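Local coordinates for spore coat polysaccharide biosynthesis protein spsE (Bacillus subtilis, PDB 1VLI), which probably acts as an N-acylneuraminate-9-phosphate synthase-like enzyme in the pathway that makes spore coat polysaccharide, at residues Q64-D69 / S119-E124; I140-I145 / I162-G167; N146-L151 / G346-F351. One frame throughout, in Å; residues are numbered along the deposited sequence.

Contact 1. Residues Q64-D69 / S119-E124; sequences QMFQAD and STVCDE
F66 turns the edge of its ring to the backbone of T120: CD2 lies 3.3 Å from T120 O, with the oxygen near the ring plane, so the carbonyl meets the C-H rim. Farther along the same ring, CE2 makes a looser apolar contact with V121 CG1 at 4.3 Å. At the other end of the contact the CG of M65, a selenomethionine, packs 3.4 Å from S119 OG, while a bend at chi3 (56°) sets its CE, and the side chain also packs on M98 and on L130 of helix 124-131. S119 OG sits anti to its backbone N (chi1 -156°) and is hydrogen-bonded to F63 O. No clear direct hydrogen bond joins the segments; a water does so, accepting from M65 N at 2.9 Å and donating to T120 O at 3.0 Å. M65 CB also lies over one face of the F66 ring, toward its rim. Outward, D123 caps helix 124-131 at its N-terminus and forms a salt bridge with R70. Both segments are loops that follow neighbouring parallel strands, 60-63 and 116-118, as expected at the C-terminal mouth of a TIM barrel of the NeuB family.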
ATOM      1  N   GLN A  64       7.229   7.232   4.216  1.00 55.93           N
ATOM      2  CA  GLN A  64       6.617   6.535   5.352  1.00 57.72           C
ATOM      3  C   GLN A  64       6.395   7.490   6.516  1.00 58.68           C
ATOM      4  O   GLN A  64       7.333   8.160   6.973  1.00 59.73           O
ATOM      5  CB  GLN A  64       7.501   5.400   5.826  1.00 57.73           C
ATOM      6  CG  GLN A  64       6.751   4.277   6.529  1.00 64.80           C
ATOM      7  CD  GLN A  64       7.689   3.168   6.997  1.00 63.65           C
ATOM      8  OE1 GLN A  64       7.847   2.953   8.192  1.00 62.78           O
ATOM      9  NE2 GLN A  64       8.316   2.480   6.055  1.00 75.18           N
HETATM   10  N   MSE A  65       5.159   7.561   6.993  1.00 59.10           N
HETATM   11  CA  MSE A  65       4.860   8.405   8.138  1.00 63.16           C
HETATM   12  C   MSE A  65       4.712   7.646   9.438  1.00 60.91           C
HETATM   13  O   MSE A  65       5.026   8.176  10.494  1.00 59.65           O
HETATM   14  CB  MSE A  65       3.628   9.246   7.884  1.00 60.25           C
HETATM   15  CG  MSE A  65       3.933  10.433   6.996  1.00 67.79           C
HETATM   16 SE   MSE A  65       2.388  11.625   6.839  1.00 76.42          SE
HETATM   17  CE  MSE A  65       2.093  11.992   8.700  1.00 50.37           C
ATOM     18  N   PHE A  66       4.258   6.402   9.367  1.00 60.49           N
ATOM     19  CA  PHE A  66       3.944   5.663  10.573  1.00 62.70           C
ATOM     20  C   PHE A  66       4.861   4.456  10.780  1.00 68.70           C
ATOM     21  O   PHE A  66       5.287   3.817   9.811  1.00 69.64           O
ATOM     22  CB  PHE A  66       2.460   5.310  10.576  1.00 59.20           C
ATOM     23  CG  PHE A  66       1.588   6.483  10.237  1.00 61.56           C
ATOM     24  CD1 PHE A  66       1.227   7.410  11.216  1.00 58.83           C
ATOM     25  CD2 PHE A  66       1.181   6.707   8.927  1.00 61.60           C
ATOM     26  CE1 PHE A  66       0.455   8.511  10.890  1.00 61.18           C
ATOM     27  CE2 PHE A  66       0.408   7.819   8.594  1.00 62.60           C
ATOM     28  CZ  PHE A  66       0.045   8.715   9.571  1.00 58.95           C
ATOM     29  N   GLN A  67       5.182   4.183  12.052  1.00 73.42           N
ATOM     30  CA  GLN A  67       6.067   3.074  12.441  1.00 75.16           C
ATOM     31  C   GLN A  67       5.372   1.731  12.341  1.00 75.85           C
ATOM     32  O   GLN A  67       4.156   1.663  12.532  1.00 75.93           O
ATOM     33  CB  GLN A  67       6.570   3.275  13.856  1.00 74.17           C
ATOM     34  CG  GLN A  67       7.773   4.180  13.923  1.00 83.13           C
ATOM     35  CD  GLN A  67       8.254   4.378  15.345  1.00 92.26           C
ATOM     36  OE1 GLN A  67       7.866   3.625  16.252  1.00 98.32           O
ATOM     37  NE2 GLN A  67       9.092   5.393  15.552  1.00 90.07           N
ATOM     38  N   ALA A  68       6.146   0.674  12.069  1.00 76.13           N
ATOM     39  CA  ALA A  68       5.585  -0.654  11.785  1.00 79.57           C
ATOM     40  C   ALA A  68       4.988  -1.380  13.013  1.00 81.07           C
ATOM     41  O   ALA A  68       4.062  -2.195  12.877  1.00 80.61           O
ATOM     42  CB  ALA A  68       6.616  -1.541  11.074  1.00 79.62           C
ATOM     43  N   ASP A  69       5.514  -1.066  14.199  1.00 82.50           N
ATOM     44  CA  ASP A  69       5.091  -1.679  15.472  1.00 83.33           C
ATOM     45  C   ASP A  69       3.568  -1.659  15.695  1.00 80.87           C
ATOM     46  O   ASP A  69       2.985  -2.660  16.108  1.00 78.86           O
ATOM     47  CB  ASP A  69       5.788  -0.989  16.655  1.00 85.45           C
ATOM     48  CG  ASP A  69       7.270  -0.744  16.408  1.00 95.37           C
ATOM     49  OD1 ASP A  69       7.631   0.012  15.462  1.00101.43           O
ATOM     50  OD2 ASP A  69       8.148  -1.255  17.138  1.00104.13           O
ATOM     51  N   SER A 119       1.515   9.413   1.308  1.00 50.68           N
ATOM     52  CA  SER A 119       1.938   8.445   2.310  1.00 53.47           C
ATOM     53  C   SER A 119       0.936   7.279   2.420  1.00 54.63           C
ATOM     54  O   SER A 119      -0.095   7.252   1.739  1.00 53.41           O
ATOM     55  CB  SER A 119       2.099   9.146   3.654  1.00 52.53           C
ATOM     56  OG  SER A 119       2.996   8.434   4.461  1.00 53.12           O
ATOM     57  N   THR A 120       1.223   6.372   3.347  1.00 54.81           N
ATOM     58  CA  THR A 120       0.448   5.152   3.570  1.00 56.74           C
ATOM     59  C   THR A 120      -0.198   5.156   4.942  1.00 56.64           C
ATOM     60  O   THR A 120       0.447   5.527   5.936  1.00 56.02           O
ATOM     61  CB  THR A 120       1.409   3.950   3.494  1.00 55.38           C
ATOM     62  OG1 THR A 120       2.115   4.031   2.263  1.00 56.04           O
ATOM     63  CG2 THR A 120       0.671   2.644   3.399  1.00 60.14           C
ATOM     64  N   VAL A 121      -1.456   4.719   5.001  1.00 57.02           N
ATOM     65  CA  VAL A 121      -2.131   4.519   6.285  1.00 58.55           C
ATOM     66  C   VAL A 121      -2.389   3.045   6.584  1.00 58.90           C
ATOM     67  O   VAL A 121      -2.565   2.238   5.669  1.00 56.46           O
ATOM     68  CB  VAL A 121      -3.417   5.360   6.413  1.00 57.85           C
ATOM     69  CG1 VAL A 121      -3.074   6.809   6.237  1.00 57.42           C
ATOM     70  CG2 VAL A 121      -4.444   4.965   5.409  1.00 50.20           C
ATOM     71  N   CYS A 122      -2.394   2.703   7.869  1.00 60.48           N
ATOM     72  CA  CYS A 122      -2.624   1.320   8.295  1.00 63.64           C
ATOM     73  C   CYS A 122      -3.667   1.123   9.407  1.00 64.38           C
ATOM     74  O   CYS A 122      -3.830   0.007   9.884  1.00 62.83           O
ATOM     75  CB  CYS A 122      -1.302   0.689   8.748  1.00 65.65           C
ATOM     76  SG  CYS A 122      -0.430   1.707   9.968  1.00 70.38           S
ATOM     77  N   ASP A 123      -4.302   2.203   9.864  1.00 63.93           N
ATOM     78  CA  ASP A 123      -5.419   2.115  10.788  1.00 63.00           C
ATOM     79  C   ASP A 123      -6.209   3.413  10.823  1.00 65.10           C
ATOM     80  O   ASP A 123      -5.852   4.395  10.153  1.00 64.86           O
ATOM     81  CB  ASP A 123      -4.977   1.712  12.197  1.00 63.62           C
ATOM     82  CG  ASP A 123      -3.717   2.412  12.658  1.00 67.67           C
ATOM     83  OD1 ASP A 123      -3.652   3.672  12.632  1.00 67.70           O
ATOM     84  OD2 ASP A 123      -2.743   1.759  13.113  1.00 68.68           O
ATOM     85  N   GLU A 124      -7.286   3.407  11.601  1.00 63.22           N
ATOM     86  CA  GLU A 124      -8.160   4.564  11.746  1.00 63.37           C
ATOM     87  C   GLU A 124      -7.370   5.822  12.192  1.00 62.87           C
ATOM     88  O   GLU A 124      -7.548   6.909  11.633  1.00 63.21           O
ATOM     89  CB  GLU A 124      -9.328   4.220  12.692  1.00 63.92           C
ATOM     90  CG  GLU A 124     -10.365   3.219  12.131  1.00 71.35           C
ATOM     91  CD  GLU A 124      -9.981   1.705  12.154  1.00 79.46           C
ATOM     92  OE1 GLU A 124      -8.843   1.322  12.554  1.00 72.58           O
ATOM     93  OE2 GLU A 124     -10.851   0.858  11.769  1.00 75.80           O
TER
HETATM   94  O   HOH W   1       3.361   5.294   6.513  1.00 50.34           O

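Contact 2. Residues I140-I145 / I162-G167; sequences IASYEI and IFSTAG
S142 OG accepts a hydrogen bond from A166 N (2.9 Å, N-H...O 153°), tying the short 3-10 turn at 142-143 to the chain just beyond strand 161-164. The hydroxyl oxygen stands anti to the carbonyl carbon of S142 (chi1 -63°), and A166 CB and S164 CB close in on it as well. Two backbone bonds hold the strand ends together: I140 N gives a short one to I162 O (2.8 Å), and S164 N gives a longer one to I140 O (3.3 Å). Past this pairing direct backbone bonding gives way to a water, which donates to both A141 O and S164 O. I140 and F163 form a parallel bridge between adjacent strands of the TIM barrel, which helix 148-155 links in a beta-alpha-beta crossover. Their side chains leave the sheet on the same face and meet CB to CB at 3.9 Å. I145, extended with CG1 anti to its backbone N (chi1 -164°), reaches back over the strand end. Its CD1 packs against S164 O at 3.6 Å, T165 CG2 at 4.0 Å and F163 CE1 at 4.1 Å, approaching the phenyl ring obliquely. A176 of helix 170-181 touches both I145 and F163. The hydroxyls of S164 and T165 have other partners: S164 OG is hydrogen-bonded to K139 NZ, T165 OG1 to M191 O and K301 NZ. S164 lies with its side chain about 8 Å from the bound zinc ion.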
ATOM      1  N   ILE A 140      -2.685   2.190   0.518  1.00 56.31           N
ATOM      2  CA  ILE A 140      -2.874   1.075   1.448  1.00 53.52           C
ATOM      3  C   ILE A 140      -1.874  -0.012   1.028  1.00 51.47           C
ATOM      4  O   ILE A 140      -1.764  -0.300  -0.140  1.00 50.07           O
ATOM      5  CB  ILE A 140      -4.311   0.531   1.335  1.00 55.95           C
ATOM      6  CG1 ILE A 140      -5.374   1.645   1.507  1.00 47.60           C
ATOM      7  CG2 ILE A 140      -4.511  -0.701   2.251  1.00 52.57           C
ATOM      8  CD1 ILE A 140      -5.560   2.140   2.899  1.00 56.32           C
ATOM      9  N   ALA A 141      -1.128  -0.561   1.980  1.00 49.07           N
ATOM     10  CA  ALA A 141      -0.150  -1.608   1.719  1.00 49.45           C
ATOM     11  C   ALA A 141      -0.864  -2.948   1.467  1.00 53.74           C
ATOM     12  O   ALA A 141      -2.049  -3.128   1.845  1.00 51.61           O
ATOM     13  CB  ALA A 141       0.806  -1.760   2.956  1.00 42.98           C
ATOM     14  N   SER A 142      -0.106  -3.897   0.915  1.00 54.11           N
ATOM     15  CA  SER A 142      -0.626  -5.220   0.578  1.00 57.17           C
ATOM     16  C   SER A 142      -1.241  -5.948   1.766  1.00 62.66           C
ATOM     17  O   SER A 142      -2.305  -6.556   1.628  1.00 64.56           O
ATOM     18  CB  SER A 142       0.469  -6.096  -0.047  1.00 54.95           C
ATOM     19  OG  SER A 142       0.927  -5.542  -1.273  1.00 56.46           O
ATOM     20  N   TYR A 143      -0.589  -5.881   2.932  1.00 66.15           N
ATOM     21  CA  TYR A 143      -1.024  -6.691   4.091  1.00 66.92           C
ATOM     22  C   TYR A 143      -2.297  -6.171   4.753  1.00 64.86           C
ATOM     23  O   TYR A 143      -2.947  -6.899   5.500  1.00 65.16           O
ATOM     24  CB  TYR A 143       0.102  -6.888   5.113  1.00 70.03           C
ATOM     25  CG  TYR A 143       1.316  -7.561   4.524  1.00 80.16           C
ATOM     26  CD1 TYR A 143       1.175  -8.623   3.612  1.00 91.75           C
ATOM     27  CD2 TYR A 143       2.607  -7.138   4.854  1.00 92.01           C
ATOM     28  CE1 TYR A 143       2.285  -9.256   3.041  1.00 89.26           C
ATOM     29  CE2 TYR A 143       3.738  -7.770   4.290  1.00 94.61           C
ATOM     30  CZ  TYR A 143       3.562  -8.832   3.389  1.00 89.91           C
ATOM     31  OH  TYR A 143       4.646  -9.467   2.827  1.00 87.52           O
ATOM     32  N   GLU A 144      -2.662  -4.932   4.439  1.00 60.10           N
ATOM     33  CA  GLU A 144      -3.958  -4.380   4.807  1.00 56.40           C
ATOM     34  C   GLU A 144      -5.025  -4.542   3.729  1.00 54.66           C
ATOM     35  O   GLU A 144      -6.078  -3.898   3.802  1.00 53.77           O
ATOM     36  CB  GLU A 144      -3.826  -2.891   5.153  1.00 57.98           C
ATOM     37  CG  GLU A 144      -3.265  -2.613   6.542  1.00 56.01           C
ATOM     38  CD  GLU A 144      -1.820  -3.036   6.699  1.00 57.30           C
ATOM     39  OE1 GLU A 144      -1.004  -2.621   5.859  1.00 58.86           O
ATOM     40  OE2 GLU A 144      -1.494  -3.762   7.669  1.00 53.85           O
ATOM     41  N   ILE A 145      -4.786  -5.376   2.719  1.00 53.44           N
ATOM     42  CA  ILE A 145      -5.813  -5.576   1.696  1.00 52.37           C
ATOM     43  C   ILE A 145      -7.136  -6.093   2.275  1.00 53.60           C
ATOM     44  O   ILE A 145      -8.197  -5.906   1.679  1.00 58.63           O
ATOM     45  CB  ILE A 145      -5.328  -6.491   0.560  1.00 52.89           C
ATOM     46  CG1 ILE A 145      -6.245  -6.345  -0.637  1.00 45.14           C
ATOM     47  CG2 ILE A 145      -5.202  -8.006   1.008  1.00 52.90           C
ATOM     48  CD1 ILE A 145      -5.634  -6.953  -1.911  1.00 54.72           C
ATOM     49  N   ILE A 162      -5.447   4.038  -3.374  1.00 54.72           N
ATOM     50  CA  ILE A 162      -4.535   3.163  -4.115  1.00 56.24           C
ATOM     51  C   ILE A 162      -4.248   1.976  -3.246  1.00 57.61           C
ATOM     52  O   ILE A 162      -3.738   2.161  -2.130  1.00 59.61           O
ATOM     53  CB  ILE A 162      -3.216   3.873  -4.409  1.00 58.32           C
ATOM     54  CG1 ILE A 162      -3.466   5.224  -5.077  1.00 54.65           C
ATOM     55  CG2 ILE A 162      -2.312   2.994  -5.281  1.00 47.61           C
ATOM     56  CD1 ILE A 162      -2.228   6.093  -5.127  1.00 55.18           C
ATOM     57  N   PHE A 163      -4.593   0.770  -3.701  1.00 55.58           N
ATOM     58  CA  PHE A 163      -4.275  -0.387  -2.863  1.00 53.02           C
ATOM     59  C   PHE A 163      -3.409  -1.426  -3.560  1.00 54.16           C
ATOM     60  O   PHE A 163      -3.489  -1.606  -4.766  1.00 60.18           O
ATOM     61  CB  PHE A 163      -5.491  -0.946  -2.122  1.00 48.30           C
ATOM     62  CG  PHE A 163      -6.461  -1.706  -2.982  1.00 58.98           C
ATOM     63  CD1 PHE A 163      -6.262  -3.082  -3.267  1.00 48.63           C
ATOM     64  CD2 PHE A 163      -7.614  -1.085  -3.455  1.00 52.62           C
ATOM     65  CE1 PHE A 163      -7.181  -3.790  -3.990  1.00 45.11           C
ATOM     66  CE2 PHE A 163      -8.545  -1.802  -4.219  1.00 58.51           C
ATOM     67  CZ  PHE A 163      -8.338  -3.161  -4.471  1.00 41.97           C
ATOM     68  N   SER A 164      -2.526  -2.049  -2.792  1.00 50.71           N
ATOM     69  CA  SER A 164      -1.563  -2.949  -3.340  1.00 51.87           C
ATOM     70  C   SER A 164      -2.034  -4.388  -3.154  1.00 52.23           C
ATOM     71  O   SER A 164      -2.899  -4.668  -2.329  1.00 53.02           O
ATOM     72  CB  SER A 164      -0.230  -2.690  -2.673  1.00 51.19           C
ATOM     73  OG  SER A 164       0.477  -1.688  -3.398  1.00 66.77           O
ATOM     74  N   THR A 165      -1.479  -5.305  -3.916  1.00 55.34           N
ATOM     75  CA  THR A 165      -2.016  -6.664  -3.917  1.00 56.73           C
ATOM     76  C   THR A 165      -0.984  -7.790  -3.832  1.00 58.24           C
ATOM     77  O   THR A 165      -1.222  -8.880  -4.388  1.00 60.27           O
ATOM     78  CB  THR A 165      -2.868  -6.874  -5.183  1.00 58.21           C
ATOM     79  OG1 THR A 165      -2.032  -6.752  -6.337  1.00 53.08           O
ATOM     80  CG2 THR A 165      -3.923  -5.758  -5.355  1.00 55.91           C
ATOM     81  N   ALA A 166       0.146  -7.566  -3.156  1.00 56.29           N
ATOM     82  CA  ALA A 166       1.155  -8.627  -3.056  1.00 57.37           C
ATOM     83  C   ALA A 166       0.563  -9.838  -2.372  1.00 60.51           C
ATOM     84  O   ALA A 166      -0.065  -9.720  -1.304  1.00 61.35           O
ATOM     85  CB  ALA A 166       2.381  -8.174  -2.310  1.00 55.29           C
ATOM     86  N   GLY A 167       0.749 -11.000  -2.992  1.00 60.93           N
ATOM     87  CA  GLY A 167       0.295 -12.272  -2.404  1.00 62.88           C
ATOM     88  C   GLY A 167      -1.212 -12.519  -2.359  1.00 63.27           C
ATOM     89  O   GLY A 167      -1.657 -13.469  -1.709  1.00 66.31           O
TER
HETATM   90  O   HOH W   2      -4.102  -3.219  -0.054  1.00 54.55           O

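Contact 3. Residues N146-L151 / G346-F351; sequences NHLPLL and GLHPRF
H147 and P349 bring their backbones to 5.9 Å between CA atoms where an inverse gamma turn centred on H147 leads into helix 148-155, facing a loop that runs into helix 352-356. No hydrogen bond crosses between the segments. P349 presses its ring against N146, CB lying 3.1 Å from N146 O and CD 3.5 Å from N146 ND2. H348 meets the same asparagine from another side: NE2 lies 3.6 Å from N146 CB, with the amide and imidazole planes almost perpendicular, while N146 ND2 is hydrogen-bonded to R316 O. The imidazole is gripped by its own loop. ND1 accepts R350 N in the ring plane (2.8 Å), NH2 of R350 lies over the centre of one face, and P349 CD covers the opposite face toward the rim. An alanine in place of H348 would probably leave R350 N without its acceptor, take away the ring beneath the guanidinium, which would then rest on its pairing with E175, and open a gap beside N146 CB. L148 runs alongside R350, its CD1 3.7 Å from R350 CB, and its CD1 also comes to the edge of the H348 ring. The arginine, bent at chi3 (57°), has its charge paired with E175 of helix 170-181. The contact is an interdomain seam, joining the start of a barrel helix in the NeuB region to a loop of the C-terminal SAF, or antifreeze-like, domain.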
ATOM      1  N   ASN A 146      -7.081  -6.710   3.449  1.00 53.02           N
ATOM      2  CA  ASN A 146      -8.271  -7.315   4.053  1.00 53.40           C
ATOM      3  C   ASN A 146      -8.668  -6.596   5.326  1.00 53.00           C
ATOM      4  O   ASN A 146      -9.478  -7.106   6.092  1.00 56.11           O
ATOM      5  CB  ASN A 146      -8.055  -8.829   4.308  1.00 50.96           C
ATOM      6  CG  ASN A 146      -7.093  -9.096   5.459  1.00 59.97           C
ATOM      7  OD1 ASN A 146      -6.279  -8.227   5.811  1.00 51.13           O
ATOM      8  ND2 ASN A 146      -7.171 -10.302   6.058  1.00 52.77           N
ATOM      9  N   HIS A 147      -8.118  -5.403   5.547  1.00 51.83           N
ATOM     10  CA  HIS A 147      -8.509  -4.614   6.693  1.00 54.59           C
ATOM     11  C   HIS A 147      -9.737  -3.846   6.283  1.00 57.47           C
ATOM     12  O   HIS A 147      -9.698  -2.612   6.035  1.00 62.19           O
ATOM     13  CB  HIS A 147      -7.398  -3.653   7.103  1.00 56.56           C
ATOM     14  CG  HIS A 147      -7.599  -3.040   8.446  1.00 54.24           C
ATOM     15  ND1 HIS A 147      -8.839  -2.933   9.045  1.00 56.68           N
ATOM     16  CD2 HIS A 147      -6.711  -2.508   9.318  1.00 48.92           C
ATOM     17  CE1 HIS A 147      -8.705  -2.359  10.226  1.00 54.19           C
ATOM     18  NE2 HIS A 147      -7.426  -2.081  10.412  1.00 51.45           N
ATOM     19  N   LEU A 148     -10.838  -4.578   6.235  1.00 55.17           N
ATOM     20  CA  LEU A 148     -12.088  -4.072   5.697  1.00 54.19           C
ATOM     21  C   LEU A 148     -12.652  -2.890   6.494  1.00 54.58           C
ATOM     22  O   LEU A 148     -13.114  -1.928   5.886  1.00 55.73           O
ATOM     23  CB  LEU A 148     -13.114  -5.204   5.517  1.00 52.42           C
ATOM     24  CG  LEU A 148     -12.720  -6.423   4.645  1.00 45.91           C
ATOM     25  CD1 LEU A 148     -13.987  -7.169   4.324  1.00 52.25           C
ATOM     26  CD2 LEU A 148     -11.965  -6.085   3.314  1.00 44.97           C
ATOM     27  N   PRO A 149     -12.617  -2.919   7.825  1.00 55.37           N
ATOM     28  CA  PRO A 149     -13.032  -1.727   8.591  1.00 56.73           C
ATOM     29  C   PRO A 149     -12.182  -0.494   8.234  1.00 58.73           C
ATOM     30  O   PRO A 149     -12.728   0.603   8.069  1.00 60.94           O
ATOM     31  CB  PRO A 149     -12.869  -2.169  10.047  1.00 55.09           C
ATOM     32  CG  PRO A 149     -12.991  -3.723   9.979  1.00 55.41           C
ATOM     33  CD  PRO A 149     -12.229  -4.028   8.724  1.00 56.76           C
ATOM     34  N   LEU A 150     -10.875  -0.684   8.048  1.00 57.23           N
ATOM     35  CA  LEU A 150     -10.026   0.396   7.568  1.00 55.41           C
ATOM     36  C   LEU A 150     -10.403   0.852   6.164  1.00 57.09           C
ATOM     37  O   LEU A 150     -10.462   2.058   5.907  1.00 63.83           O
ATOM     38  CB  LEU A 150      -8.543   0.027   7.621  1.00 51.77           C
ATOM     39  CG  LEU A 150      -7.587   1.061   6.996  1.00 60.57           C
ATOM     40  CD1 LEU A 150      -7.569   2.446   7.791  1.00 47.10           C
ATOM     41  CD2 LEU A 150      -6.198   0.501   6.821  1.00 55.41           C
ATOM     42  N   LEU A 151     -10.664  -0.081   5.247  1.00 56.90           N
ATOM     43  CA  LEU A 151     -10.986   0.323   3.880  1.00 54.66           C
ATOM     44  C   LEU A 151     -12.271   1.144   3.855  1.00 54.72           C
ATOM     45  O   LEU A 151     -12.391   2.068   3.083  1.00 56.84           O
ATOM     46  CB  LEU A 151     -11.084  -0.890   2.924  1.00 52.07           C
ATOM     47  CG  LEU A 151      -9.815  -1.728   2.756  1.00 59.20           C
ATOM     48  CD1 LEU A 151     -10.108  -2.979   1.923  1.00 49.16           C
ATOM     49  CD2 LEU A 151      -8.624  -0.935   2.151  1.00 57.42           C
ATOM     50  N   GLY A 346      -5.785 -14.738  13.135  1.00 52.96           N
ATOM     51  CA  GLY A 346      -7.078 -14.524  13.799  1.00 51.48           C
ATOM     52  C   GLY A 346      -8.186 -14.632  12.758  1.00 53.96           C
ATOM     53  O   GLY A 346      -7.893 -14.733  11.570  1.00 53.72           O
ATOM     54  N   LEU A 347      -9.455 -14.634  13.180  1.00 53.96           N
ATOM     55  CA  LEU A 347     -10.591 -14.576  12.232  1.00 54.77           C
ATOM     56  C   LEU A 347     -10.450 -13.470  11.200  1.00 55.93           C
ATOM     57  O   LEU A 347      -9.934 -12.408  11.518  1.00 56.07           O
ATOM     58  CB  LEU A 347     -11.899 -14.302  12.966  1.00 52.17           C
ATOM     59  CG  LEU A 347     -12.820 -15.429  13.357  1.00 56.35           C
ATOM     60  CD1 LEU A 347     -14.230 -14.899  13.157  1.00 54.02           C
ATOM     61  CD2 LEU A 347     -12.532 -16.728  12.543  1.00 44.08           C
ATOM     62  N   HIS A 348     -10.943 -13.693   9.983  1.00 56.78           N
ATOM     63  CA  HIS A 348     -10.896 -12.637   8.959  1.00 56.04           C
ATOM     64  C   HIS A 348     -11.542 -11.323   9.429  1.00 54.68           C
ATOM     65  O   HIS A 348     -12.591 -11.347  10.066  1.00 51.78           O
ATOM     66  CB  HIS A 348     -11.603 -13.104   7.707  1.00 55.20           C
ATOM     67  CG  HIS A 348     -11.322 -12.246   6.529  1.00 51.34           C
ATOM     68  ND1 HIS A 348     -11.957 -11.043   6.316  1.00 60.03           N
ATOM     69  CD2 HIS A 348     -10.451 -12.398   5.512  1.00 44.81           C
ATOM     70  CE1 HIS A 348     -11.504 -10.498   5.203  1.00 48.72           C
ATOM     71  NE2 HIS A 348     -10.584 -11.301   4.697  1.00 55.28           N
ATOM     72  N   PRO A 349     -10.909 -10.181   9.160  1.00 55.66           N
ATOM     73  CA  PRO A 349     -11.488  -8.892   9.515  1.00 53.89           C
ATOM     74  C   PRO A 349     -12.929  -8.622   9.038  1.00 53.45           C
ATOM     75  O   PRO A 349     -13.570  -7.696   9.553  1.00 52.26           O
ATOM     76  CB  PRO A 349     -10.512  -7.904   8.866  1.00 56.06           C
ATOM     77  CG  PRO A 349      -9.234  -8.600   8.982  1.00 55.62           C
ATOM     78  CD  PRO A 349      -9.558 -10.018   8.591  1.00 53.43           C
ATOM     79  N   ARG A 350     -13.447  -9.400   8.086  1.00 52.58           N
ATOM     80  CA  ARG A 350     -14.850  -9.218   7.638  1.00 52.44           C
ATOM     81  C   ARG A 350     -15.841  -9.490   8.784  1.00 53.44           C
ATOM     82  O   ARG A 350     -17.018  -9.148   8.692  1.00 58.23           O
ATOM     83  CB  ARG A 350     -15.184 -10.068   6.377  1.00 52.18           C
ATOM     84  CG  ARG A 350     -15.530 -11.550   6.666  1.00 53.70           C
ATOM     85  CD  ARG A 350     -15.984 -12.395   5.441  1.00 50.62           C
ATOM     86  NE  ARG A 350     -14.974 -12.377   4.398  1.00 46.94           N
ATOM     87  CZ  ARG A 350     -13.937 -13.208   4.303  1.00 48.29           C
ATOM     88  NH1 ARG A 350     -13.740 -14.190   5.182  1.00 50.87           N
ATOM     89  NH2 ARG A 350     -13.075 -13.045   3.309  1.00 44.42           N
ATOM     90  N   PHE A 351     -15.381 -10.091   9.876  1.00 50.31           N
ATOM     91  CA  PHE A 351     -16.282 -10.362  10.992  1.00 51.59           C
ATOM     92  C   PHE A 351     -16.159  -9.377  12.127  1.00 52.32           C
ATOM     93  O   PHE A 351     -16.817  -9.542  13.137  1.00 56.01           O
ATOM     94  CB  PHE A 351     -16.106 -11.796  11.514  1.00 50.85           C
ATOM     95  CG  PHE A 351     -16.246 -12.863  10.428  1.00 58.93           C
ATOM     96  CD1 PHE A 351     -17.513 -13.272   9.974  1.00 49.90           C
ATOM     97  CD2 PHE A 351     -15.117 -13.442   9.859  1.00 54.05           C
ATOM     98  CE1 PHE A 351     -17.643 -14.263   9.016  1.00 53.82           C
ATOM     99  CE2 PHE A 351     -15.238 -14.437   8.905  1.00 53.24           C
ATOM    100  CZ  PHE A 351     -16.511 -14.841   8.472  1.00 50.74           C
TER

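Overall arrangement
Contacts 1 and 2 are buried within the NeuB barrel, whereas contact 3, partly buried, joins that barrel to the SAF domain. Contact 2 has clear direct hydrogen bonds between its segments; contact 1 relies on a water and an aromatic edge, and contact 3 on proline, histidine and aliphatic packing. Residues 140-145 and 146-151 are consecutive, so contacts 2 and 3 share one connection, from strand 138-140 into helix 148-155, and L151 packs back on I140 and I145. Contact 1 touches both: V121 CG2 meets I140 CD1 at 3.9 Å, and L150 packs on C122 and D123. The centres of contacts 1 and 2 lie about 13 Å apart, those of contacts 1 and 3 about 17 Å.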